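Local coordinates for protein phytoene synthase (PDB 5IYS) that probably joins two farnesyl diphosphates head to head into a C30 carotenoid or squalene precursor, as magnesium-dependent dehydrosqualene and squalene synthases do, at residues V48-C52 / F106-L110; L68-E72 / L110-R114; L75-N79 / T103-F107; K115-F119 / M180-Y184. All coordinates share one frame. Numbering follows the deposited sequence.

Interaction 1 of 4, residues V48-C52 / F106-L110; sequences VYAFC and FFDML. With FPS (S-[(2E,6E)-3,7,11-trimethyldodeca-2,6,10-trienyl] trihydrogen thiodiphosphate), chain H; FPS (S-[(2E,6E)-3,7,11-trimethyldodeca-2,6,10-trienyl] trihydrogen thiodiphosphate), chain G.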
loop_
_atom_site.group_PDB
_atom_site.type_symbol
_atom_site.label_atom_id
_atom_site.label_comp_id
_atom_site.label_asym_id
_atom_site.label_seq_id
_atom_site.Cartn_x
_atom_site.Cartn_y
_atom_site.Cartn_z
ATOM N N VAL A 48 -9.733 -6.747 -3.120
ATOM C CA VAL A 48 -9.443 -5.350 -2.775
ATOM C C VAL A 48 -8.168 -4.878 -3.457
ATOM O O VAL A 48 -8.148 -3.792 -4.029
ATOM C CB VAL A 48 -9.209 -5.188 -1.236
ATOM C CG1 VAL A 48 -8.665 -3.777 -0.935
ATOM C CG2 VAL A 48 -10.532 -5.402 -0.532
ATOM N N TYR A 49 -7.174 -5.757 -3.531
ATOM C CA TYR A 49 -5.950 -5.476 -4.278
ATOM C C TYR A 49 -6.253 -5.146 -5.746
ATOM O O TYR A 49 -5.740 -4.157 -6.297
ATOM C CB TYR A 49 -5.003 -6.685 -4.247
ATOM C CG TYR A 49 -3.697 -6.390 -4.952
ATOM C CD1 TYR A 49 -3.581 -6.559 -6.339
ATOM C CD2 TYR A 49 -2.666 -5.743 -4.275
ATOM C CE1 TYR A 49 -2.427 -6.126 -7.003
ATOM C CE2 TYR A 49 -1.516 -5.335 -4.924
ATOM C CZ TYR A 49 -1.411 -5.528 -6.292
ATOM O OH TYR A 49 -0.274 -5.099 -6.958
ATOM N N ALA A 50 -7.081 -5.984 -6.362
ATOM C CA ALA A 50 -7.498 -5.776 -7.754
ATOM C C ALA A 50 -8.121 -4.396 -7.990
ATOM O O ALA A 50 -7.916 -3.788 -9.040
ATOM C CB ALA A 50 -8.479 -6.883 -8.181
ATOM N N PHE A 51 -9.043 -3.997 -7.129
ATOM C CA PHE A 51 -9.649 -2.675 -7.248
ATOM C C PHE A 51 -8.565 -1.601 -7.169
ATOM O O PHE A 51 -8.485 -0.733 -8.051
ATOM C CB PHE A 51 -10.705 -2.457 -6.170
ATOM C CG PHE A 51 -11.126 -1.014 -6.030
ATOM C CD1 PHE A 51 -10.374 -0.144 -5.248
ATOM C CD2 PHE A 51 -12.229 -0.525 -6.728
ATOM C CE1 PHE A 51 -10.750 1.204 -5.101
ATOM C CE2 PHE A 51 -12.628 0.824 -6.589
ATOM C CZ PHE A 51 -11.851 1.688 -5.809
ATOM N N CYS A 52 -7.676 -1.712 -6.180
ATOM C CA CYS A 52 -6.606 -0.708 -6.033
ATOM C C CYS A 52 -5.669 -0.659 -7.250
ATOM O O CYS A 52 -5.234 0.412 -7.710
ATOM C CB CYS A 52 -5.793 -0.995 -4.774
ATOM S SG CYS A 52 -6.733 -0.747 -3.240
ATOM N N PHE A 106 -12.725 3.485 -0.311
ATOM C CA PHE A 106 -12.589 3.183 -1.747
ATOM C C PHE A 106 -12.707 4.487 -2.538
ATOM O O PHE A 106 -11.975 4.709 -3.506
ATOM C CB PHE A 106 -13.668 2.176 -2.210
ATOM C CG PHE A 106 -13.453 0.780 -1.677
ATOM C CD1 PHE A 106 -13.842 0.445 -0.388
ATOM C CD2 PHE A 106 -12.793 -0.166 -2.446
ATOM C CE1 PHE A 106 -13.574 -0.833 0.130
ATOM C CE2 PHE A 106 -12.587 -1.442 -1.967
ATOM C CZ PHE A 106 -12.943 -1.762 -0.656
ATOM N N PHE A 107 -13.599 5.370 -2.082
ATOM C CA PHE A 107 -13.783 6.676 -2.703
ATOM C C PHE A 107 -12.509 7.508 -2.474
ATOM O O PHE A 107 -12.010 8.162 -3.380
ATOM C CB PHE A 107 -14.988 7.362 -2.032
ATOM C CG PHE A 107 -16.321 6.992 -2.612
ATOM C CD1 PHE A 107 -16.679 7.414 -3.894
ATOM C CD2 PHE A 107 -17.242 6.280 -1.862
ATOM C CE1 PHE A 107 -17.932 7.093 -4.426
ATOM C CE2 PHE A 107 -18.522 6.031 -2.344
ATOM C CZ PHE A 107 -18.852 6.396 -3.644
ATOM N N ASP A 108 -11.975 7.460 -1.256
ATOM C CA ASP A 108 -10.717 8.136 -0.934
ATOM C C ASP A 108 -9.555 7.733 -1.858
ATOM O O ASP A 108 -8.749 8.573 -2.232
ATOM C CB ASP A 108 -10.337 7.941 0.552
ATOM C CG ASP A 108 -11.271 8.675 1.510
ATOM O OD1 ASP A 108 -11.984 9.594 1.034
ATOM O OD2 ASP A 108 -11.270 8.389 2.747
ATOM N N MET A 109 -9.366 6.436 -2.092
ATOM C CA MET A 109 -8.388 5.963 -3.067
ATOM C C MET A 109 -8.555 6.626 -4.448
ATOM O O MET A 109 -7.575 7.079 -5.037
ATOM C CB MET A 109 -8.465 4.426 -3.176
ATOM C CG MET A 109 -7.617 3.759 -4.289
ATOM S SD MET A 109 -5.865 4.139 -4.132
ATOM C CE MET A 109 -5.285 2.937 -2.919
ATOM N N LEU A 110 -9.774 6.673 -4.978
ATOM C CA LEU A 110 -9.943 7.244 -6.322
ATOM C C LEU A 110 -9.586 8.739 -6.268
ATOM O O LEU A 110 -9.079 9.291 -7.226
ATOM C CB LEU A 110 -11.380 7.069 -6.803
ATOM C CG LEU A 110 -11.766 5.582 -6.855
ATOM C CD1 LEU A 110 -13.074 5.407 -7.619
ATOM C CD2 LEU A 110 -10.652 4.791 -7.524
HETATM C C1 FPS H . 1.594 1.598 -5.131
HETATM S S1 FPS H . 2.484 3.078 -4.765
HETATM C C2 FPS H . 0.146 1.935 -5.390
HETATM C C3 FPS H . -0.729 2.341 -4.452
HETATM C C4 FPS H . -0.348 2.612 -3.021
HETATM C C5 FPS H . -2.157 2.584 -4.885
HETATM C C6 FPS H . -2.905 1.273 -5.121
HETATM C C7 FPS H . -2.684 0.307 -3.969
HETATM C C8 FPS H . -2.365 -0.977 -4.187
HETATM C C10 FPS H . -2.108 -1.836 -2.972
HETATM C C9 FPS H . -2.175 -1.511 -5.582
HETATM C C11 FPS H . -3.341 -2.560 -2.481
HETATM C C12 FPS H . -2.765 -3.642 -1.578
HETATM C C13 FPS H . -3.508 -4.515 -0.874
HETATM C C14 FPS H . -5.006 -4.532 -0.902
HETATM C C15 FPS H . -2.799 -5.510 -0.010
HETATM P PA FPS H . 3.150 3.533 -6.641
HETATM O O1A FPS H . 1.987 3.749 -7.536
HETATM O O2A FPS H . 4.015 4.887 -6.560
HETATM O O3A FPS H . 4.242 2.406 -7.048
HETATM P PB FPS H . 4.119 1.262 -8.149
HETATM O O1B FPS H . 5.178 1.588 -9.167
HETATM O O2B FPS H . 2.770 1.211 -8.833
HETATM O O3B FPS H . 4.372 -0.049 -7.435
HETATM C C1 FPS G . 2.464 -1.097 -2.666
HETATM S S1 FPS G . 1.403 -1.870 -3.829
HETATM C C2 FPS G . 1.513 -0.757 -1.532
HETATM C C3 FPS G . 1.605 0.344 -0.766
HETATM C C4 FPS G . 2.715 1.332 -0.970
HETATM C C5 FPS G . 0.612 0.609 0.349
HETATM C C6 FPS G . -0.483 -0.446 0.506
HETATM C C7 FPS G . -1.137 -0.263 1.861
HETATM C C8 FPS G . -1.560 -1.304 2.600
HETATM C C10 FPS G . -2.309 -0.988 3.877
HETATM C C9 FPS G . -1.384 -2.743 2.178
HETATM C C11 FPS G . -1.614 -1.684 5.051
HETATM C C12 FPS G . -2.433 -1.545 6.324
HETATM C C13 FPS G . -3.329 -2.457 6.766
HETATM C C14 FPS G . -4.058 -2.221 8.064
HETATM C C15 FPS G . -3.606 -3.734 6.017
HETATM P PA FPS G . 2.463 -3.021 -5.175
HETATM O O1A FPS G . 1.643 -4.112 -5.707
HETATM O O2A FPS G . 2.661 -1.969 -6.388
HETATM O O3A FPS G . 3.933 -3.446 -4.720
HETATM P PB FPS G . 5.112 -2.378 -5.047
HETATM O O1B FPS G . 5.787 -2.716 -6.348
HETATM O O2B FPS G . 5.984 -2.444 -3.816
HETATM O O3B FPS G . 4.621 -0.954 -5.195
#

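Interaction 2 of 4, residues L68-E72 / L110-R114; sequences LRQLE and LTGQR. With SO4 (sulfate ion), chain B.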
loop_
_atom_site.group_PDB
_atom_site.type_symbol
_atom_site.label_atom_id
_atom_site.label_comp_id
_atom_site.label_asym_id
_atom_site.label_seq_id
_atom_site.Cartn_x
_atom_site.Cartn_y
_atom_site.Cartn_z
ATOM N N LEU A 68 -10.527 6.461 -15.173
ATOM C CA LEU A 68 -10.675 6.627 -13.729
ATOM C C LEU A 68 -12.066 7.152 -13.410
ATOM O O LEU A 68 -12.689 6.679 -12.464
ATOM C CB LEU A 68 -9.577 7.512 -13.127
ATOM C CG LEU A 68 -9.454 7.545 -11.597
ATOM C CD1 LEU A 68 -9.148 6.168 -11.037
ATOM C CD2 LEU A 68 -8.375 8.535 -11.161
ATOM N N ARG A 69 -12.621 7.977 -14.296
ATOM C CA ARG A 69 -14.036 8.365 -14.201
ATOM C C ARG A 69 -15.042 7.217 -14.275
ATOM O O ARG A 69 -16.065 7.237 -13.588
ATOM C CB ARG A 69 -14.397 9.408 -15.269
ATOM C CG ARG A 69 -13.962 10.825 -14.892
ATOM C CD ARG A 69 -14.492 11.891 -15.854
ATOM N NE ARG A 69 -13.991 11.746 -17.218
ATOM C CZ ARG A 69 -12.862 12.288 -17.671
ATOM N NH1 ARG A 69 -12.096 13.020 -16.873
ATOM N NH2 ARG A 69 -12.500 12.103 -18.934
ATOM N N GLN A 70 -14.856 6.320 -15.237
ATOM C CA GLN A 70 -15.701 5.137 -15.327
ATOM C C GLN A 70 -15.661 4.319 -14.030
ATOM O O GLN A 70 -16.651 3.705 -13.641
ATOM C CB GLN A 70 -15.223 4.224 -16.450
ATOM C CG GLN A 70 -16.020 2.929 -16.445
ATOM C CD GLN A 70 -15.567 1.918 -17.478
ATOM O OE1 GLN A 70 -14.419 1.943 -17.934
ATOM N NE2 GLN A 70 -16.464 0.987 -17.823
ATOM N N LEU A 71 -14.461 4.175 -13.480
ATOM C CA LEU A 71 -14.254 3.430 -12.245
ATOM C C LEU A 71 -15.012 4.133 -11.121
ATOM O O LEU A 71 -15.633 3.482 -10.284
ATOM C CB LEU A 71 -12.750 3.297 -11.932
ATOM C CG LEU A 71 -12.355 2.448 -10.727
ATOM C CD1 LEU A 71 -12.954 1.058 -10.888
ATOM C CD2 LEU A 71 -10.844 2.329 -10.561
ATOM N N GLU A 72 -15.021 5.461 -11.138
ATOM C CA GLU A 72 -15.725 6.217 -10.094
ATOM C C GLU A 72 -17.229 6.013 -10.230
ATOM O O GLU A 72 -17.947 5.965 -9.235
ATOM C CB GLU A 72 -15.428 7.722 -10.186
ATOM C CG GLU A 72 -13.969 8.146 -9.949
ATOM C CD GLU A 72 -13.627 9.549 -10.479
ATOM O OE1 GLU A 72 -14.421 10.494 -10.258
ATOM O OE2 GLU A 72 -12.546 9.732 -11.092
ATOM N N LEU A 110 -9.774 6.673 -4.978
ATOM C CA LEU A 110 -9.943 7.244 -6.322
ATOM C C LEU A 110 -9.586 8.739 -6.268
ATOM O O LEU A 110 -9.079 9.291 -7.226
ATOM C CB LEU A 110 -11.380 7.069 -6.803
ATOM C CG LEU A 110 -11.766 5.582 -6.855
ATOM C CD1 LEU A 110 -13.074 5.407 -7.619
ATOM C CD2 LEU A 110 -10.652 4.791 -7.524
ATOM N N THR A 111 -9.885 9.400 -5.152
ATOM C CA THR A 111 -9.636 10.843 -5.034
ATOM C C THR A 111 -8.137 11.091 -4.993
ATOM O O THR A 111 -7.629 12.046 -5.600
ATOM C CB THR A 111 -10.218 11.363 -3.698
ATOM O OG1 THR A 111 -11.641 11.251 -3.741
ATOM C CG2 THR A 111 -9.808 12.809 -3.439
ATOM N N GLY A 112 -7.412 10.195 -4.320
ATOM C CA GLY A 112 -5.968 10.299 -4.284
ATOM C C GLY A 112 -5.366 10.027 -5.652
ATOM O O GLY A 112 -4.459 10.740 -6.103
ATOM N N GLN A 113 -5.832 8.976 -6.309
ATOM C CA GLN A 113 -5.337 8.707 -7.661
ATOM C C GLN A 113 -5.548 9.899 -8.588
ATOM O O GLN A 113 -4.720 10.158 -9.460
ATOM C CB GLN A 113 -5.978 7.466 -8.266
ATOM C CG GLN A 113 -5.616 6.187 -7.547
ATOM C CD GLN A 113 -4.136 5.888 -7.646
ATOM O OE1 GLN A 113 -3.500 6.217 -8.635
ATOM N NE2 GLN A 113 -3.558 5.408 -6.564
ATOM N N ARG A 114 -6.724 10.509 -8.513
ATOM C CA ARG A 114 -7.087 11.625 -9.392
ATOM C C ARG A 114 -6.134 12.813 -9.168
ATOM O O ARG A 114 -5.671 13.459 -10.112
ATOM C CB ARG A 114 -8.549 12.026 -9.121
ATOM C CG ARG A 114 -9.156 13.070 -10.074
ATOM C CD ARG A 114 -10.667 13.217 -9.845
ATOM N NE ARG A 114 -11.213 14.460 -10.392
ATOM C CZ ARG A 114 -12.506 14.777 -10.383
ATOM N NH1 ARG A 114 -13.393 13.926 -9.884
ATOM N NH2 ARG A 114 -12.909 15.961 -10.833
HETATM S S SO4 B . -9.486 17.772 -10.828
HETATM O O1 SO4 B . -9.735 18.656 -9.698
HETATM O O2 SO4 B . -8.293 18.215 -11.544
HETATM O O3 SO4 B . -10.633 17.788 -11.742
HETATM O O4 SO4 B . -9.276 16.412 -10.318
#

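Interaction 3 of 4, residues L75-N79 / T103-F107; sequences LLDFN and TAPFF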
loop_
_atom_site.group_PDB
_atom_site.type_symbol
_atom_site.label_atom_id
_atom_site.label_comp_id
_atom_site.label_asym_id
_atom_site.label_seq_id
_atom_site.Cartn_x
_atom_site.Cartn_y
_atom_site.Cartn_z
ATOM N N LEU A 75 -18.192 2.675 -8.786
ATOM C CA LEU A 75 -18.140 2.682 -7.325
ATOM C C LEU A 75 -19.393 3.385 -6.782
ATOM O O LEU A 75 -19.976 2.949 -5.783
ATOM C CB LEU A 75 -16.876 3.436 -6.874
ATOM C CG LEU A 75 -16.745 3.646 -5.356
ATOM C CD1 LEU A 75 -16.858 2.352 -4.595
ATOM C CD2 LEU A 75 -15.379 4.381 -5.116
ATOM N N LEU A 76 -19.810 4.479 -7.422
ATOM C CA LEU A 76 -21.034 5.148 -6.999
ATOM C C LEU A 76 -22.211 4.190 -7.115
ATOM O O LEU A 76 -23.060 4.136 -6.224
ATOM C CB LEU A 76 -21.325 6.434 -7.789
ATOM C CG LEU A 76 -20.420 7.642 -7.485
ATOM C CD1 LEU A 76 -20.449 8.659 -8.632
ATOM C CD2 LEU A 76 -20.769 8.329 -6.151
ATOM N N ASP A 77 -22.256 3.423 -8.186
ATOM C CA ASP A 77 -23.346 2.456 -8.353
ATOM C C ASP A 77 -23.294 1.425 -7.229
ATOM O O ASP A 77 -24.324 1.039 -6.662
ATOM C CB ASP A 77 -23.259 1.762 -9.723
ATOM C CG ASP A 77 -23.793 2.627 -10.882
ATOM O OD1 ASP A 77 -24.515 3.623 -10.652
ATOM O OD2 ASP A 77 -23.512 2.286 -12.054
ATOM N N PHE A 78 -22.095 0.893 -7.000
ATOM C CA PHE A 78 -21.873 -0.141 -6.019
ATOM C C PHE A 78 -22.347 0.388 -4.665
ATOM O O PHE A 78 -23.038 -0.310 -3.929
ATOM C CB PHE A 78 -20.361 -0.414 -5.911
ATOM C CG PHE A 78 -20.022 -1.583 -5.025
ATOM C CD1 PHE A 78 -20.120 -2.882 -5.503
ATOM C CD2 PHE A 78 -19.589 -1.376 -3.724
ATOM C CE1 PHE A 78 -19.729 -3.965 -4.721
ATOM C CE2 PHE A 78 -19.261 -2.451 -2.904
ATOM C CZ PHE A 78 -19.348 -3.743 -3.382
ATOM N N ASN A 79 -21.928 1.605 -4.347
ATOM C CA ASN A 79 -22.309 2.290 -3.119
ATOM C C ASN A 79 -23.823 2.386 -2.944
ATOM O O ASN A 79 -24.340 2.249 -1.833
ATOM C CB ASN A 79 -21.682 3.690 -3.090
ATOM C CG ASN A 79 -21.909 4.399 -1.780
ATOM O OD1 ASN A 79 -21.627 3.859 -0.716
ATOM N ND2 ASN A 79 -22.427 5.627 -1.843
ATOM N N THR A 103 -17.644 1.738 1.932
ATOM C CA THR A 103 -17.192 2.269 0.650
ATOM C C THR A 103 -16.324 3.529 0.780
ATOM O O THR A 103 -15.637 3.886 -0.167
ATOM C CB THR A 103 -18.372 2.609 -0.289
ATOM O OG1 THR A 103 -19.251 3.544 0.366
ATOM C CG2 THR A 103 -19.126 1.328 -0.663
ATOM N N ALA A 104 -16.376 4.225 1.915
ATOM C CA ALA A 104 -15.669 5.502 2.037
ATOM C C ALA A 104 -14.184 5.475 1.682
ATOM O O ALA A 104 -13.736 6.333 0.936
ATOM C CB ALA A 104 -15.871 6.144 3.449
ATOM N N PRO A 105 -13.436 4.434 2.118
ATOM C CA PRO A 105 -12.013 4.491 1.789
ATOM C C PRO A 105 -11.773 4.156 0.321
ATOM O O PRO A 105 -10.758 4.575 -0.251
ATOM C CB PRO A 105 -11.349 3.467 2.720
ATOM C CG PRO A 105 -12.475 2.649 3.329
ATOM C CD PRO A 105 -13.774 3.428 3.138
ATOM N N PHE A 106 -12.725 3.485 -0.311
ATOM C CA PHE A 106 -12.589 3.183 -1.747
ATOM C C PHE A 106 -12.707 4.487 -2.538
ATOM O O PHE A 106 -11.975 4.709 -3.506
ATOM C CB PHE A 106 -13.668 2.176 -2.210
ATOM C CG PHE A 106 -13.453 0.780 -1.677
ATOM C CD1 PHE A 106 -13.842 0.445 -0.388
ATOM C CD2 PHE A 106 -12.793 -0.166 -2.446
ATOM C CE1 PHE A 106 -13.574 -0.833 0.130
ATOM C CE2 PHE A 106 -12.587 -1.442 -1.967
ATOM C CZ PHE A 106 -12.943 -1.762 -0.656
ATOM N N PHE A 107 -13.599 5.370 -2.082
ATOM C CA PHE A 107 -13.783 6.676 -2.703
ATOM C C PHE A 107 -12.509 7.508 -2.474
ATOM O O PHE A 107 -12.010 8.162 -3.380
ATOM C CB PHE A 107 -14.988 7.362 -2.032
ATOM C CG PHE A 107 -16.321 6.992 -2.612
ATOM C CD1 PHE A 107 -16.679 7.414 -3.894
ATOM C CD2 PHE A 107 -17.242 6.280 -1.862
ATOM C CE1 PHE A 107 -17.932 7.093 -4.426
ATOM C CE2 PHE A 107 -18.522 6.031 -2.344
ATOM C CZ PHE A 107 -18.852 6.396 -3.644
#

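Interaction 4 of 4, residues K115-F119 / M180-Y184; sequences KDADF and MGRIY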
loop_
_atom_site.group_PDB
_atom_site.type_symbol
_atom_site.label_atom_id
_atom_site.label_comp_id
_atom_site.label_asym_id
_atom_site.label_seq_id
_atom_site.Cartn_x
_atom_site.Cartn_y
_atom_site.Cartn_z
ATOM N N LYS A 115 -5.731 13.014 -7.922
ATOM C CA LYS A 115 -4.722 14.022 -7.617
ATOM C C LYS A 115 -3.343 13.750 -8.220
ATOM O O LYS A 115 -2.650 14.672 -8.669
ATOM C CB LYS A 115 -4.589 14.225 -6.111
ATOM C CG LYS A 115 -4.092 15.618 -5.772
ATOM C CD LYS A 115 -2.939 15.598 -4.805
ATOM C CE LYS A 115 -2.606 17.029 -4.385
ATOM N NZ LYS A 115 -2.110 17.859 -5.517
ATOM N N ASP A 116 -2.929 12.487 -8.216
ATOM C CA ASP A 116 -1.710 12.107 -8.922
ATOM C C ASP A 116 -1.765 12.376 -10.413
ATOM O O ASP A 116 -0.728 12.587 -11.030
ATOM C CB ASP A 116 -1.394 10.636 -8.713
ATOM C CG ASP A 116 -0.639 10.398 -7.447
ATOM O OD1 ASP A 116 0.166 11.278 -7.061
ATOM O OD2 ASP A 116 -0.804 9.301 -6.881
ATOM N N ALA A 117 -2.964 12.355 -10.983
ATOM C CA ALA A 117 -3.128 12.617 -12.404
ATOM C C ALA A 117 -2.706 14.035 -12.794
ATOM O O ALA A 117 -2.484 14.310 -13.971
ATOM C CB ALA A 117 -4.554 12.357 -12.815
ATOM N N ASP A 118 -2.681 14.947 -11.826
ATOM C CA ASP A 118 -2.186 16.306 -12.035
ATOM C C ASP A 118 -1.146 16.590 -10.951
ATOM O O ASP A 118 -1.428 17.234 -9.935
ATOM C CB ASP A 118 -3.355 17.303 -11.982
ATOM C CG ASP A 118 -2.911 18.766 -11.843
ATOM O OD1 ASP A 118 -1.743 19.125 -12.138
ATOM O OD2 ASP A 118 -3.776 19.587 -11.474
ATOM N N PHE A 119 0.038 16.013 -11.129
ATOM C CA PHE A 119 0.970 15.873 -10.015
ATOM C C PHE A 119 1.526 17.206 -9.511
ATOM O O PHE A 119 1.987 18.007 -10.316
ATOM C CB PHE A 119 2.126 14.930 -10.360
ATOM C CG PHE A 119 2.985 14.617 -9.172
ATOM C CD1 PHE A 119 2.508 13.784 -8.174
ATOM C CD2 PHE A 119 4.150 15.328 -8.943
ATOM C CE1 PHE A 119 3.242 13.566 -7.029
ATOM C CE2 PHE A 119 4.861 15.139 -7.790
ATOM C CZ PHE A 119 4.382 14.286 -6.814
ATOM N N MET A 180 10.150 10.557 -14.080
ATOM C CA MET A 180 8.782 10.564 -14.560
ATOM C C MET A 180 8.160 11.937 -14.382
ATOM O O MET A 180 7.005 12.136 -14.737
ATOM C CB MET A 180 7.937 9.551 -13.785
ATOM C CG MET A 180 8.290 8.095 -14.036
ATOM S SD MET A 180 8.407 7.660 -15.787
ATOM C CE MET A 180 9.066 5.991 -15.666
ATOM N N GLY A 181 8.908 12.861 -13.795
ATOM C CA GLY A 181 8.364 14.172 -13.459
ATOM C C GLY A 181 7.733 14.303 -12.081
ATOM O O GLY A 181 7.092 15.317 -11.763
ATOM N N ARG A 182 7.999 13.331 -11.213
ATOM C CA ARG A 182 7.431 13.393 -9.882
ATOM C C ARG A 182 8.471 13.514 -8.782
ATOM O O ARG A 182 9.390 12.701 -8.688
ATOM C CB ARG A 182 6.534 12.183 -9.630
ATOM C CG ARG A 182 5.390 12.035 -10.621
ATOM C CD ARG A 182 4.362 11.083 -10.040
ATOM N NE ARG A 182 3.327 10.745 -11.010
ATOM C CZ ARG A 182 2.334 9.888 -10.783
ATOM N NH1 ARG A 182 2.180 9.321 -9.589
ATOM N NH2 ARG A 182 1.473 9.620 -11.755
ATOM N N ILE A 183 8.229 14.445 -7.866
ATOM C CA ILE A 183 9.006 14.517 -6.633
ATOM C C ILE A 183 8.026 14.415 -5.481
ATOM O O ILE A 183 7.182 15.292 -5.320
ATOM C CB ILE A 183 9.821 15.835 -6.517
ATOM C CG1 ILE A 183 10.791 15.958 -7.702
ATOM C CG2 ILE A 183 10.576 15.894 -5.179
ATOM C CD1 ILE A 183 11.672 17.217 -7.666
ATOM N N TYR A 184 8.101 13.315 -4.734
ATOM C CA TYR A 184 7.322 13.184 -3.499
ATOM C C TYR A 184 7.997 13.769 -2.259
ATOM O O TYR A 184 7.348 14.065 -1.258
ATOM C CB TYR A 184 6.966 11.702 -3.283
ATOM C CG TYR A 184 5.995 11.185 -4.324
ATOM C CD1 TYR A 184 4.622 11.373 -4.178
ATOM C CD2 TYR A 184 6.456 10.545 -5.476
ATOM C CE1 TYR A 184 3.739 10.911 -5.120
ATOM C CE2 TYR A 184 5.576 10.070 -6.428
ATOM C CZ TYR A 184 4.216 10.246 -6.234
ATOM O OH TYR A 184 3.331 9.758 -7.174
#

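Interaction 1 of 4, residues V48-C52 / F106-L110
Val48 opens the contact at its thin end: its CG2 meets the ring edge of Phe106 at CZ, 4.4 Å away, while its CG1 lies 3.7 Å from C14 of the chain H farnesyl thiodiphosphate, so one side chain touches both helix and ligand. Tyr49 is out of reach of residues 106-110 and serves the ligands instead. Its CD2 comes within 3.4 Å of C12 of the chain H ligand, and its OH donates a very short hydrogen bond, 2.5 Å, to O1A of the chain G ligand. Helices 39-60 and 104-116 belong to the all-helical trans-isoprenyl diphosphate synthase fold, whose helices enclose a central cavity; here both analogue molecules occupy it. The two local axes run nearly parallel, 27° apart and 11.6 Å at closest approach, a spacing bridged by large side chains. Phe51 does most of this work. One face of its ring receives the edge of Phe106 in a T-shaped pair, centroids 5.1 Å apart and planes at 72°, with Phe51 CE1 3.6 Å from Phe106 CD2. The same CE1 lies 4.1 Å from Met109 CG, and Phe51 CZ lies 3.7 Å from Leu110 CD2. Cys52 CA is 7.5 Å from Met109 CA. Cys52 SG packs 4.0 Å from Met109 CE; both residues line the chain H farnesyl tail, Cys52 CB at 3.5 Å from C7 and Met109 CE at 3.6 Å from C6.

Interaction 2 of 4, residues L68-E72 / L110-R114
Leu110 fills the space between the helices. Its CD2 lies 4.1 Å from Leu68 CD1 and 3.9 Å from Leu71 CD2, and its CD1 rests 3.7 Å from Glu72 CG, so its two methyls meet three residues of the facing helix. The CA atoms of Leu110 and Glu72, 7.0 Å apart, set the register. One turn on, Gln113 starts toward residues 68-72, with CB 3.9 Å from Leu68 CD2, but its amide end swings away to the active site: NE2 makes a weak hydrogen bond to Asp56, a magnesium ligand, and the side chain also touches a bound farnesyl analogue. The local axes run antiparallel, 166° between their directions and 10.9 Å at closest approach, so helices 65-80 and 104-116 pack side by side. Asp56 and Asp60, both on magnesium here, lie on helix 39-60 in a sequence that fits the DDxxD motif of trans-isoprenyl diphosphate synthases; Leu68, Leu71 and Leu110 all touch that helix as well. Arg114 closes the contact toward solvent. Its backbone N sits 3.7 Å from Leu68 CD2 and its CB 4.0 Å from the same methyl, while the extended side chain brings NH1 within 3.6 Å of Glu72 OE1, a long salt bridge. A sulfate, probably from the crystallisation liquor, accepts hydrogen bonds from Arg114 NE to O4 at 2.8 Å and from Arg114 NH2 to O3 at 3.1 Å.

Interaction 3 of 4, residues L75-N79 / T103-F107
Apolar packing supplies most of the 334 Å² buried between these segments, and much of it surrounds the Phe107 ring. Leu75 CD2 stands over one face in a CH-pi contact, 3.8 Å from the Phe107 centroid and 22° off the ring normal. Leu76 points its CA-to-CB bond away, yet its end returns, leaving CD2 3.5 Å from Phe107 CE1. The ring edge is met by Asn79, whose CG is 3.8 Å from Phe107 CE2. Deeper in, Leu75 CD1 lies 4.0 Å from Phe106 CB, and Phe78 CD2 touches Thr103 CG2 at 4.1 Å.

Helix 65-80 runs into this contact, and the chain returns through helix 87-98 to the start of helix 104-116, so the pairing closes a helical hairpin with a helix inserted in its connection. That inserted helix lends Trp89 and Phe96, whose rings both meet Phe78.

One polar bond crosses the interface: Thr103 OG1 donates to Asn79 OD1 at 2.6 Å, where the backbones are also near, with the two CA atoms 6.4 Å apart. On its own side, the Thr103 carbonyl O receives the backbone N of Phe107 at 3.2 Å, in the backbone leading into residues 104-107.

Interaction 4 of 4, residues K115-F119 / M180-Y184
Phe119 lies against the Arg182 side chain, whose CG stands 4.0 Å from the ring centroid, 17° off its normal, in a CH-pi contact. The Phe119 edge turns to the face of Tyr184, centroids 4.8 Å apart and planes at 65°, and Phe119 CZ comes 3.3 Å from Ile183 O, a carbonyl buried without a polar partner. Polar ends meet beside this T-shaped pair: Arg182 NH1 donates to Tyr184 OH at 2.7 Å, whereas Asp116 OD1, 3.8 Å from Arg182 NH1 and well out of the guanidinium plane, adds only a long charge interaction. Asp116 instead hydrogen-bonds Tyr131, and Arg182 forms a salt bridge with Asp60, a magnesium ligand, bringing this contact to the rim of the metal site. Gly181, with phi of 90°, ends helix 174-179 in a Schellman motif. The loop 180-184 leads from that helix toward helix 187-193 and packs against the chain leaving helix 104-116.

Helix 104-116 takes part in all four contacts. Interaction 1, entirely buried, its centre about 10 Å from the centre of the chain, is apolar and aromatic and faces the farnesyl cavity. Interactions 2 and 3 pair the same two helices, 65-80 and 104-116, with interaction 3 nested inside the loop closed by interaction 2; they meet where Leu110 CD1 lies 3.6 Å from Leu75 CD2. Interaction 2 is buried, a leucine cluster with a long ion pair at its margin; interaction 3 is partly buried, its Phe107 ring partly exposed beside the hydrogen bond. Leu110 is common to interactions 1 and 2, and Phe106 to 1 and 3. Interaction 4, partly buried, joins helix-end and loop residues, setting aromatic stacking beside charged groups near the magnesium site.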